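Local coordinates for biotin binding protein A (Gallus gallus, PDB 2C1S), which binds biotin as a member of the avidin family, and here holds biotin-D-sulfoxide in a pocket of its beta barrel, at residues S17-S22 with N120-V125; G9-E14 with E93-A98; R3-Q8 with G61-F66. All coordinates share one frame; numbering follows the deposited sequence.

Contact 1 of 3, residues S17-S22 with N120-V125; sequences SNMTIS and NVFTRV. With BSO (biotin-D-sulfoxide), chain C.
The nearest CA atoms of 17-22 and 120-125 are those of Asn18 and Val125, 8.6 Å apart. Strand 9-13 lies between the two segments in the sheet, and no hydrogen bond joins them directly. Side chains bridge the gap on the inner side. The methyl CE of Met19 sits over the centre of one Phe122 face, 3.9 Å from the ring centroid and only 11° off the ring normal. This is a CH-pi contact. The sulfur SD of Met19 takes a more oblique place, 4.7 Å from the same Phe122 centroid, so the pair is also a Met-aromatic contact. Met19 turns CG between its backbone N and carbonyl carbon (chi1 75°) and then runs extended, which carries the methyl to the ring. Tyr34 packs against both Met19 and Phe122. At the more exposed end, Asn18 OD1 lies 4.0 Å from Val125 CG2, a loose touch.

At the other end the two segments meet through the ligand. Ser17 OG donates to the ureido oxygen O3 of biotin-D-sulfoxide at 2.8 Å. Asn120 OD1 accepts from ligand N1 at 2.8 Å in a nearly straight bond of 171°. Second-shell bonds position both groups: Ser17 OG also pairs with Ala37 N, and Asn120 ND2 with Glu14 OE2. Segments 17-22 and 120-125 thus combine an apolar barrel interior with polar groups that read the ureido ring, as expected of the biotin site in an avidin-type beta barrel.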
loop_
_atom_site.group_PDB
_atom_site.type_symbol
_atom_site.label_atom_id
_atom_site.label_comp_id
_atom_site.label_asym_id
_atom_site.label_seq_id
_atom_site.Cartn_x
_atom_site.Cartn_y
_atom_site.Cartn_z
ATOM N N SER A 17 16.821 -0.553 12.325
ATOM C CA SER A 17 16.007 0.134 13.311
ATOM C C SER A 17 15.759 -0.717 14.562
ATOM O O SER A 17 15.569 -1.937 14.484
ATOM C CB SER A 17 14.657 0.554 12.694
ATOM O OG SER A 17 14.913 1.388 11.595
ATOM N N ASN A 18 15.748 -0.050 15.718
ATOM C CA ASN A 18 15.417 -0.688 16.980
ATOM C C ASN A 18 14.124 -0.147 17.544
ATOM O O ASN A 18 13.806 1.022 17.344
ATOM C CB ASN A 18 16.566 -0.503 17.990
ATOM C CG ASN A 18 17.788 -1.268 17.593
ATOM O OD1 ASN A 18 17.874 -2.468 17.811
ATOM N ND2 ASN A 18 18.742 -0.588 16.998
ATOM N N MET A 19 13.369 -1.003 18.218
ATOM C CA MET A 19 12.200 -0.531 18.977
ATOM C C MET A 19 11.960 -1.308 20.262
ATOM O O MET A 19 12.122 -2.526 20.320
ATOM C CB MET A 19 10.932 -0.509 18.120
ATOM C CG MET A 19 10.322 -1.833 17.856
ATOM S SD MET A 19 8.649 -1.709 17.229
ATOM C CE MET A 19 8.360 -3.437 16.868
ATOM N N THR A 20 11.535 -0.578 21.283
ATOM C CA THR A 20 11.193 -1.164 22.568
ATOM C C THR A 20 9.706 -1.040 22.766
ATOM O O THR A 20 9.150 0.034 22.566
ATOM C CB THR A 20 11.903 -0.414 23.715
ATOM O OG1 THR A 20 13.303 -0.335 23.415
ATOM C CG2 THR A 20 11.684 -1.156 25.033
ATOM N N ILE A 21 9.072 -2.144 23.125
ATOM C CA ILE A 21 7.646 -2.167 23.409
ATOM C C ILE A 21 7.445 -2.443 24.888
ATOM O O ILE A 21 8.030 -3.381 25.426
ATOM C CB ILE A 21 6.918 -3.186 22.517
ATOM C CG1 ILE A 21 6.971 -2.689 21.060
ATOM C CG2 ILE A 21 5.463 -3.399 22.972
ATOM C CD1 ILE A 21 6.311 -3.601 20.081
ATOM N N SER A 22 6.638 -1.600 25.544
ATOM C CA SER A 22 6.321 -1.752 26.972
ATOM C C SER A 22 5.362 -2.909 27.209
ATOM O O SER A 22 4.835 -3.502 26.258
ATOM C CB SER A 22 5.707 -0.454 27.515
ATOM O OG SER A 22 4.391 -0.271 26.981
ATOM N N ASN A 120 8.590 -4.516 6.892
ATOM C CA ASN A 120 9.763 -4.727 7.737
ATOM C C ASN A 120 9.603 -6.072 8.393
ATOM O O ASN A 120 8.464 -6.558 8.592
ATOM C CB ASN A 120 9.894 -3.638 8.812
ATOM C CG ASN A 120 10.425 -2.314 8.280
ATOM O OD1 ASN A 120 9.893 -1.271 8.612
ATOM N ND2 ASN A 120 11.471 -2.351 7.470
ATOM N N VAL A 121 10.735 -6.688 8.744
ATOM C CA VAL A 121 10.702 -7.877 9.606
ATOM C C VAL A 121 11.567 -7.608 10.841
ATOM O O VAL A 121 12.703 -7.182 10.690
ATOM C CB VAL A 121 11.234 -9.145 8.887
ATOM C CG1 VAL A 121 11.039 -10.322 9.808
ATOM C CG2 VAL A 121 10.504 -9.362 7.570
ATOM N N PHE A 122 11.003 -7.797 12.034
ATOM C CA PHE A 122 11.725 -7.558 13.287
ATOM C C PHE A 122 12.084 -8.889 13.945
ATOM O O PHE A 122 11.315 -9.850 13.890
ATOM C CB PHE A 122 10.873 -6.763 14.274
ATOM C CG PHE A 122 10.602 -5.319 13.862
ATOM C CD1 PHE A 122 11.349 -4.271 14.416
ATOM C CD2 PHE A 122 9.572 -5.017 12.944
ATOM C CE1 PHE A 122 11.089 -2.948 14.070
ATOM C CE2 PHE A 122 9.302 -3.705 12.597
ATOM C CZ PHE A 122 10.053 -2.666 13.152
ATOM N N THR A 123 13.255 -8.912 14.568
ATOM C CA THR A 123 13.719 -10.036 15.364
ATOM C C THR A 123 14.062 -9.494 16.750
ATOM O O THR A 123 14.472 -8.336 16.910
ATOM C CB THR A 123 14.995 -10.668 14.759
ATOM O OG1 THR A 123 15.997 -9.662 14.614
ATOM C CG2 THR A 123 14.709 -11.239 13.378
ATOM N N ARG A 124 13.926 -10.376 17.733
ATOM C CA ARG A 124 14.163 -10.068 19.141
ATOM C C ARG A 124 15.647 -9.778 19.380
ATOM O O ARG A 124 16.511 -10.574 19.004
ATOM C CB ARG A 124 13.715 -11.268 19.977
ATOM C CG ARG A 124 13.977 -11.165 21.434
ATOM C CD ARG A 124 12.822 -10.575 22.125
ATOM N NE ARG A 124 11.608 -11.401 22.150
ATOM C CZ ARG A 124 10.491 -10.969 22.729
ATOM N NH1 ARG A 124 10.511 -9.775 23.283
ATOM N NH2 ARG A 124 9.370 -11.689 22.739
ATOM N N VAL A 125 15.921 -8.623 19.973
ATOM C CA VAL A 125 17.249 -8.293 20.499
ATOM C C VAL A 125 17.273 -8.672 21.979
ATOM O O VAL A 125 17.821 -9.709 22.322
ATOM C CB VAL A 125 17.616 -6.791 20.416
ATOM C CG1 VAL A 125 19.076 -6.591 20.810
ATOM C CG2 VAL A 125 17.367 -6.234 19.043
HETATM C C11 BSO C . 10.673 10.285 8.142
HETATM O O11 BSO C . 11.780 10.160 7.569
HETATM O O12 BSO C . 9.723 10.944 7.683
HETATM C C10 BSO C . 10.443 9.618 9.516
HETATM C C9 BSO C . 11.218 8.305 9.778
HETATM C C8 BSO C . 10.574 7.181 8.975
HETATM C C7 BSO C . 11.457 5.919 9.046
HETATM C C2 BSO C . 10.808 4.799 8.201
HETATM S S1 BSO C . 9.272 4.142 8.873
HETATM C C6 BSO C . 9.282 2.711 7.756
HETATM C C5 BSO C . 10.764 2.297 7.654
HETATM N N1 BSO C . 11.059 1.323 8.716
HETATM C C3 BSO C . 11.947 1.830 9.579
HETATM O O3 BSO C . 12.365 1.169 10.534
HETATM N N2 BSO C . 12.361 3.066 9.270
HETATM C C4 BSO C . 11.685 3.513 8.014
HETATM O O10 BSO C . 8.208 5.090 8.390
#

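Contact 2 of 3, residues G9-E14 with E93-A98; sequences GLWRNE and EMLEMA. With BSO (biotin-D-sulfoxide), chain C.
Trp11 and Leu95 form the tight part of this contact. Strand 115-124 lies between strands 9-13 and 93-102 in the sheet. The CA atoms of Trp11 and Leu95 are 8.6 Å apart, and the side chains fill the distance. Leu95 rests on one face of the indole. Leu95 CD1 is 3.6 Å from Trp11 CD2, on the bond shared by the two rings. Leu95 CG stands 3.8 Å from the centroid of the Trp11 six-membered ring, 16° off the normal, a CH-pi contact. Leu95 CD2 reaches farther out, to 3.7 Å from Trp11 CH2. The leucine therefore uses both branches and crosses the indole at about a right angle. Trp11 keeps CG anti to its carbonyl carbon (chi1 -55°), which brings the ring inward against this partner. Glu93 is looser: Glu93 CB lies 4.0 Å from Trp11 CH2, at the ring edge and near its plane.

The outer side is different. Leu10 and Arg12 lie on the exposed face of their strand and do not meet 93-98. Met94 points away from 9-14, and Glu96 makes a salt bridge with Arg108 of a second subunit. Toward the pocket, Asn13 ND2 donates to ligand O3 at 3.0 Å, while Asn13 OD1 accepts from Ser17 N and Leu15 N, which should fix which way the amide faces.

The buried polar groups have partners. Glu93 OE2 makes a very short, probable hydrogen bond with Cys5 N. Glu93 OE1 pairs with Arg124 NE in a salt bridge, which probably stabilises the carboxylate as an anion. Leu95 packs on one indole face, and the Leu7 carbonyl takes the Trp11 N-H, which helps fix the rotation of the ring.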
loop_
_atom_site.group_PDB
_atom_site.type_symbol
_atom_site.label_atom_id
_atom_site.label_comp_id
_atom_site.label_asym_id
_atom_site.label_seq_id
_atom_site.Cartn_x
_atom_site.Cartn_y
_atom_site.Cartn_z
ATOM N N GLY A 9 9.282 -5.935 24.963
ATOM C CA GLY A 9 10.701 -6.198 24.849
ATOM C C GLY A 9 11.330 -5.432 23.730
ATOM O O GLY A 9 10.751 -4.479 23.239
ATOM N N LEU A 10 12.518 -5.876 23.321
ATOM C CA LEU A 10 13.360 -5.143 22.387
ATOM C C LEU A 10 13.468 -5.898 21.045
ATOM O O LEU A 10 13.654 -7.126 21.023
ATOM C CB LEU A 10 14.748 -5.003 22.996
ATOM C CG LEU A 10 14.812 -4.325 24.361
ATOM C CD1 LEU A 10 15.555 -5.196 25.356
ATOM C CD2 LEU A 10 15.459 -2.968 24.218
ATOM N N TRP A 11 13.331 -5.139 19.957
ATOM C CA TRP A 11 13.276 -5.655 18.589
ATOM C C TRP A 11 14.144 -4.824 17.626
ATOM O O TRP A 11 14.348 -3.631 17.801
ATOM C CB TRP A 11 11.827 -5.652 18.087
ATOM C CG TRP A 11 10.874 -6.392 18.951
ATOM C CD1 TRP A 11 10.191 -5.894 20.027
ATOM C CD2 TRP A 11 10.489 -7.767 18.830
ATOM N NE1 TRP A 11 9.411 -6.859 20.572
ATOM C CE2 TRP A 11 9.591 -8.034 19.875
ATOM C CE3 TRP A 11 10.848 -8.814 17.952
ATOM C CZ2 TRP A 11 8.997 -9.293 20.053
ATOM C CZ3 TRP A 11 10.263 -10.071 18.138
ATOM C CH2 TRP A 11 9.340 -10.292 19.173
ATOM N N ARG A 12 14.655 -5.463 16.584
ATOM C CA ARG A 12 15.418 -4.789 15.538
ATOM C C ARG A 12 14.941 -5.344 14.184
ATOM O O ARG A 12 14.627 -6.533 14.072
ATOM C CB ARG A 12 16.904 -5.053 15.709
ATOM C CG ARG A 12 17.803 -4.249 14.801
ATOM C CD ARG A 12 19.267 -4.690 14.954
ATOM N NE ARG A 12 19.434 -6.090 14.557
ATOM C CZ ARG A 12 19.615 -6.508 13.296
ATOM N NH1 ARG A 12 19.657 -5.633 12.279
ATOM N NH2 ARG A 12 19.759 -7.816 13.046
ATOM N N ASN A 13 14.862 -4.478 13.183
ATOM C CA ASN A 13 14.436 -4.890 11.854
ATOM C C ASN A 13 15.609 -4.885 10.896
ATOM O O ASN A 13 16.750 -4.544 11.283
ATOM C CB ASN A 13 13.237 -4.051 11.341
ATOM C CG ASN A 13 13.573 -2.606 11.006
ATOM O OD1 ASN A 13 14.719 -2.243 10.750
ATOM N ND2 ASN A 13 12.518 -1.751 10.983
ATOM N N GLU A 14 15.327 -5.225 9.634
ATOM C CA GLU A 14 16.372 -5.416 8.635
ATOM C C GLU A 14 17.050 -4.135 8.151
ATOM O O GLU A 14 18.079 -4.205 7.448
ATOM C CB GLU A 14 15.839 -6.241 7.467
ATOM C CG GLU A 14 15.011 -5.472 6.434
ATOM C CD GLU A 14 13.603 -5.107 6.895
ATOM O OE1 GLU A 14 13.211 -5.407 8.036
ATOM O OE2 GLU A 14 12.870 -4.507 6.084
ATOM N N GLU A 93 11.585 -15.676 17.227
ATOM C CA GLU A 93 10.415 -14.805 16.978
ATOM C C GLU A 93 10.717 -13.755 15.921
ATOM O O GLU A 93 11.756 -13.087 15.948
ATOM C CB GLU A 93 9.994 -14.082 18.272
ATOM C CG GLU A 93 9.641 -15.001 19.473
ATOM C CD GLU A 93 10.051 -14.364 20.780
ATOM O OE1 GLU A 93 11.227 -13.908 20.898
ATOM O OE2 GLU A 93 9.203 -14.314 21.690
ATOM N N MET A 94 9.776 -13.589 15.000
ATOM C CA MET A 94 9.889 -12.541 13.992
ATOM C C MET A 94 8.575 -11.772 13.916
ATOM O O MET A 94 7.532 -12.401 13.833
ATOM C CB MET A 94 10.317 -13.116 12.627
ATOM C CG MET A 94 11.839 -13.366 12.479
ATOM S SD MET A 94 12.412 -14.998 13.035
ATOM C CE MET A 94 14.166 -14.880 12.708
ATOM N N LEU A 95 8.615 -10.433 13.925
ATOM C CA LEU A 95 7.389 -9.635 13.657
ATOM C C LEU A 95 7.374 -9.319 12.169
ATOM O O LEU A 95 8.299 -8.674 11.677
ATOM C CB LEU A 95 7.355 -8.333 14.478
ATOM C CG LEU A 95 7.738 -8.417 15.955
ATOM C CD1 LEU A 95 7.837 -7.000 16.568
ATOM C CD2 LEU A 95 6.781 -9.286 16.725
ATOM N N GLU A 96 6.339 -9.781 11.472
ATOM C CA GLU A 96 6.172 -9.480 10.040
ATOM C C GLU A 96 5.250 -8.247 10.049
ATOM O O GLU A 96 4.153 -8.316 10.586
ATOM C CB GLU A 96 5.450 -10.631 9.318
ATOM C CG GLU A 96 6.299 -11.894 9.023
ATOM C CD GLU A 96 7.431 -11.656 8.000
ATOM O OE1 GLU A 96 7.402 -10.672 7.238
ATOM O OE2 GLU A 96 8.366 -12.483 7.933
ATOM N N MET A 97 5.742 -7.127 9.532
ATOM C CA MET A 97 4.959 -5.897 9.575
ATOM C C MET A 97 4.917 -5.197 8.224
ATOM O O MET A 97 5.853 -5.312 7.401
ATOM C CB MET A 97 5.555 -4.915 10.583
ATOM C CG MET A 97 5.675 -5.488 12.027
ATOM S SD MET A 97 5.564 -4.243 13.289
ATOM C CE MET A 97 3.786 -4.108 13.332
ATOM N N ALA A 98 3.831 -4.441 8.022
ATOM C CA ALA A 98 3.711 -3.537 6.882
ATOM C C ALA A 98 3.485 -2.162 7.475
ATOM O O ALA A 98 2.974 -2.014 8.586
ATOM C CB ALA A 98 2.524 -3.915 5.958
HETATM C C11 BSO C . 10.673 10.285 8.142
HETATM O O11 BSO C . 11.780 10.160 7.569
HETATM O O12 BSO C . 9.723 10.944 7.683
HETATM C C10 BSO C . 10.443 9.618 9.516
HETATM C C9 BSO C . 11.218 8.305 9.778
HETATM C C8 BSO C . 10.574 7.181 8.975
HETATM C C7 BSO C . 11.457 5.919 9.046
HETATM C C2 BSO C . 10.808 4.799 8.201
HETATM S S1 BSO C . 9.272 4.142 8.873
HETATM C C6 BSO C . 9.282 2.711 7.756
HETATM C C5 BSO C . 10.764 2.297 7.654
HETATM N N1 BSO C . 11.059 1.323 8.716
HETATM C C3 BSO C . 11.947 1.830 9.579
HETATM O O3 BSO C . 12.365 1.169 10.534
HETATM N N2 BSO C . 12.361 3.066 9.270
HETATM C C4 BSO C . 11.685 3.513 8.014
HETATM O O10 BSO C . 8.208 5.090 8.390
#

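Contact 3 of 3, residues R3-Q8 with G61-F66; sequences RKCELQ and GQQPTF
Leu7 lays its two methyls across one face of the Phe66 ring. Leu7 CD1 is 3.6 Å from Phe66 CG and 3.8 Å from the ring centroid, 21° off the normal, a CH-pi contact displaced toward the rim. Leu7 CD2 lies over the same face nearer CE2 and CZ, 3.7 Å from Phe66 CE2. Phe66 sets CG between its backbone N and carbonyl carbon (chi1 63°), which turns the ring to meet the leucine. The second touch is polar against apolar. Gln63 bends at chi2 (-70°) and brings its amide beside Cys5, with Gln63 OE1 3.4 Å from Cys5 CB. A water donates to Gln63 OE1 at 3.2 Å; it also lies beside Cys5 O, but too close for that bond to be trusted.

Cys5 sits in a type II turn from Arg3 to Glu6, closed by the hydrogen bond from Glu6 N to Arg3 O, 3.1 Å. Arg3 NH1 also makes a salt bridge, 3.0 Å long, on the syn lone pair of Glu6 OE1. Farther out, Lys4 NZ bonds Gly91 O. Behind 61-66, Thr65 OG1 bonds Asp76 O and Thr78 OG1 of a second subunit. No direct hydrogen bond joins the segments. Leu7 and Phe66 meet by dispersion, and the Gln63 amide adds a polar touch with a nearby water. The Cys5-Cys85 disulfide covalently ties the N-terminal segment to strand 78-87.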
loop_
_atom_site.group_PDB
_atom_site.type_symbol
_atom_site.label_atom_id
_atom_site.label_comp_id
_atom_site.label_asym_id
_atom_site.label_seq_id
_atom_site.Cartn_x
_atom_site.Cartn_y
_atom_site.Cartn_z
ATOM N N ARG A 3 5.687 -17.113 26.825
ATOM C CA ARG A 3 6.010 -15.701 26.512
ATOM C C ARG A 3 6.588 -15.580 25.105
ATOM O O ARG A 3 7.030 -14.497 24.710
ATOM C CB ARG A 3 7.043 -15.142 27.505
ATOM C CG ARG A 3 6.596 -15.026 28.939
ATOM C CD ARG A 3 7.655 -14.286 29.751
ATOM N NE ARG A 3 7.196 -14.071 31.122
ATOM C CZ ARG A 3 6.481 -13.018 31.534
ATOM N NH1 ARG A 3 6.144 -12.049 30.684
ATOM N NH2 ARG A 3 6.107 -12.930 32.810
ATOM N N LYS A 4 6.650 -16.695 24.374
ATOM C CA LYS A 4 7.059 -16.652 22.972
ATOM C C LYS A 4 6.140 -15.701 22.212
ATOM O O LYS A 4 4.926 -15.838 22.295
ATOM C CB LYS A 4 7.002 -18.032 22.318
ATOM C CG LYS A 4 8.183 -18.927 22.650
ATOM C CD LYS A 4 9.508 -18.220 22.459
ATOM C CE LYS A 4 10.606 -19.240 22.360
ATOM N NZ LYS A 4 11.910 -18.578 22.218
ATOM N N CYS A 5 6.743 -14.743 21.501
ATOM C CA CYS A 5 6.020 -13.745 20.674
ATOM C C CYS A 5 5.289 -12.661 21.460
ATOM O O CYS A 5 4.507 -11.885 20.888
ATOM C CB CYS A 5 5.088 -14.406 19.661
ATOM S SG CYS A 5 5.917 -14.676 18.074
ATOM N N GLU A 6 5.539 -12.628 22.764
ATOM C CA GLU A 6 5.221 -11.487 23.603
ATOM C C GLU A 6 5.859 -10.232 23.013
ATOM O O GLU A 6 7.095 -10.142 22.848
ATOM C CB GLU A 6 5.723 -11.765 25.033
ATOM C CG GLU A 6 6.069 -10.592 25.892
ATOM C CD GLU A 6 6.170 -10.976 27.373
ATOM O OE1 GLU A 6 5.329 -11.789 27.845
ATOM O OE2 GLU A 6 7.085 -10.447 28.052
ATOM N N LEU A 7 5.021 -9.244 22.681
ATOM C CA LEU A 7 5.540 -8.032 22.064
ATOM C C LEU A 7 6.468 -7.267 22.972
ATOM O O LEU A 7 7.413 -6.649 22.494
ATOM C CB LEU A 7 4.408 -7.098 21.584
ATOM C CG LEU A 7 3.420 -7.727 20.615
ATOM C CD1 LEU A 7 2.378 -6.664 20.204
ATOM C CD2 LEU A 7 4.167 -8.324 19.393
ATOM N N GLN A 8 6.196 -7.308 24.281
ATOM C CA GLN A 8 6.981 -6.554 25.222
ATOM C C GLN A 8 8.424 -6.931 25.038
ATOM O O GLN A 8 8.756 -8.121 24.993
ATOM C CB GLN A 8 6.564 -6.868 26.663
ATOM C CG GLN A 8 7.469 -6.203 27.698
ATOM C CD GLN A 8 6.989 -6.461 29.117
ATOM O OE1 GLN A 8 5.998 -7.165 29.336
ATOM N NE2 GLN A 8 7.680 -5.887 30.078
ATOM N N GLY A 61 -3.104 -21.483 18.434
ATOM C CA GLY A 61 -1.638 -21.497 18.295
ATOM C C GLY A 61 -1.095 -20.449 17.328
ATOM O O GLY A 61 0.019 -20.572 16.810
ATOM N N GLN A 62 -1.893 -19.415 17.075
ATOM C CA GLN A 62 -1.504 -18.349 16.145
ATOM C C GLN A 62 -1.432 -17.061 16.942
ATOM O O GLN A 62 -2.323 -16.778 17.749
ATOM C CB GLN A 62 -2.536 -18.214 15.027
ATOM C CG GLN A 62 -2.755 -19.478 14.211
ATOM C CD GLN A 62 -3.923 -19.357 13.232
ATOM O OE1 GLN A 62 -4.351 -20.363 12.666
ATOM N NE2 GLN A 62 -4.423 -18.128 13.003
ATOM N N GLN A 63 -0.362 -16.298 16.759
ATOM C CA GLN A 63 -0.201 -15.045 17.492
ATOM C C GLN A 63 -1.125 -13.957 16.940
ATOM O O GLN A 63 -1.387 -13.945 15.729
ATOM C CB GLN A 63 1.247 -14.598 17.434
ATOM C CG GLN A 63 2.188 -15.670 17.970
ATOM C CD GLN A 63 2.026 -15.819 19.453
ATOM O OE1 GLN A 63 1.795 -14.832 20.169
ATOM N NE2 GLN A 63 2.125 -17.051 19.935
ATOM N N PRO A 64 -1.651 -13.078 17.832
ATOM C CA PRO A 64 -2.639 -12.077 17.413
ATOM C C PRO A 64 -2.041 -10.901 16.675
ATOM O O PRO A 64 -0.871 -10.525 16.910
ATOM C CB PRO A 64 -3.273 -11.625 18.735
ATOM C CG PRO A 64 -2.207 -11.835 19.746
ATOM C CD PRO A 64 -1.436 -13.054 19.291
ATOM N N THR A 65 -2.853 -10.300 15.807
ATOM C CA THR A 65 -2.397 -9.134 15.057
ATOM C C THR A 65 -2.316 -7.914 15.982
ATOM O O THR A 65 -2.940 -7.892 17.053
ATOM C CB THR A 65 -3.327 -8.818 13.879
ATOM O OG1 THR A 65 -4.651 -8.607 14.386
ATOM C CG2 THR A 65 -3.316 -9.954 12.833
ATOM N N PHE A 66 -1.509 -6.927 15.587
ATOM C CA PHE A 66 -1.322 -5.705 16.338
ATOM C C PHE A 66 -0.893 -4.564 15.422
ATOM O O PHE A 66 -0.478 -4.789 14.281
ATOM C CB PHE A 66 -0.237 -5.912 17.414
ATOM C CG PHE A 66 1.111 -6.228 16.861
ATOM C CD1 PHE A 66 2.076 -5.237 16.757
ATOM C CD2 PHE A 66 1.452 -7.558 16.505
ATOM C CE1 PHE A 66 3.367 -5.525 16.257
ATOM C CE2 PHE A 66 2.740 -7.855 15.994
ATOM C CZ PHE A 66 3.696 -6.850 15.887
HETATM O O HOH W 1 2.275 -11.728 19.895
#

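Overall arrangement
All three contacts belong to one eight-stranded antiparallel barrel. The centres of contacts 1 and 2 are about 4 Å apart. The centre of contact 3 lies about 13 Å from that of contact 1 and 11 Å from that of contact 2, at the barrel end away from the ligand. Along the chain the order is 3-8, 9-14, 17-22, 61-66, 93-98, 120-125, so the segments of every pair of contacts alternate. Arg124 reaches the carbonyls of Glu6 and Gln8, linking contact 1 to contact 3. All three reach a second subunit, contact 1 through Val121. Strands 9-13, 93-102 and 115-124 thus join the biotin-D-sulfoxide end of the barrel to its N-terminal end.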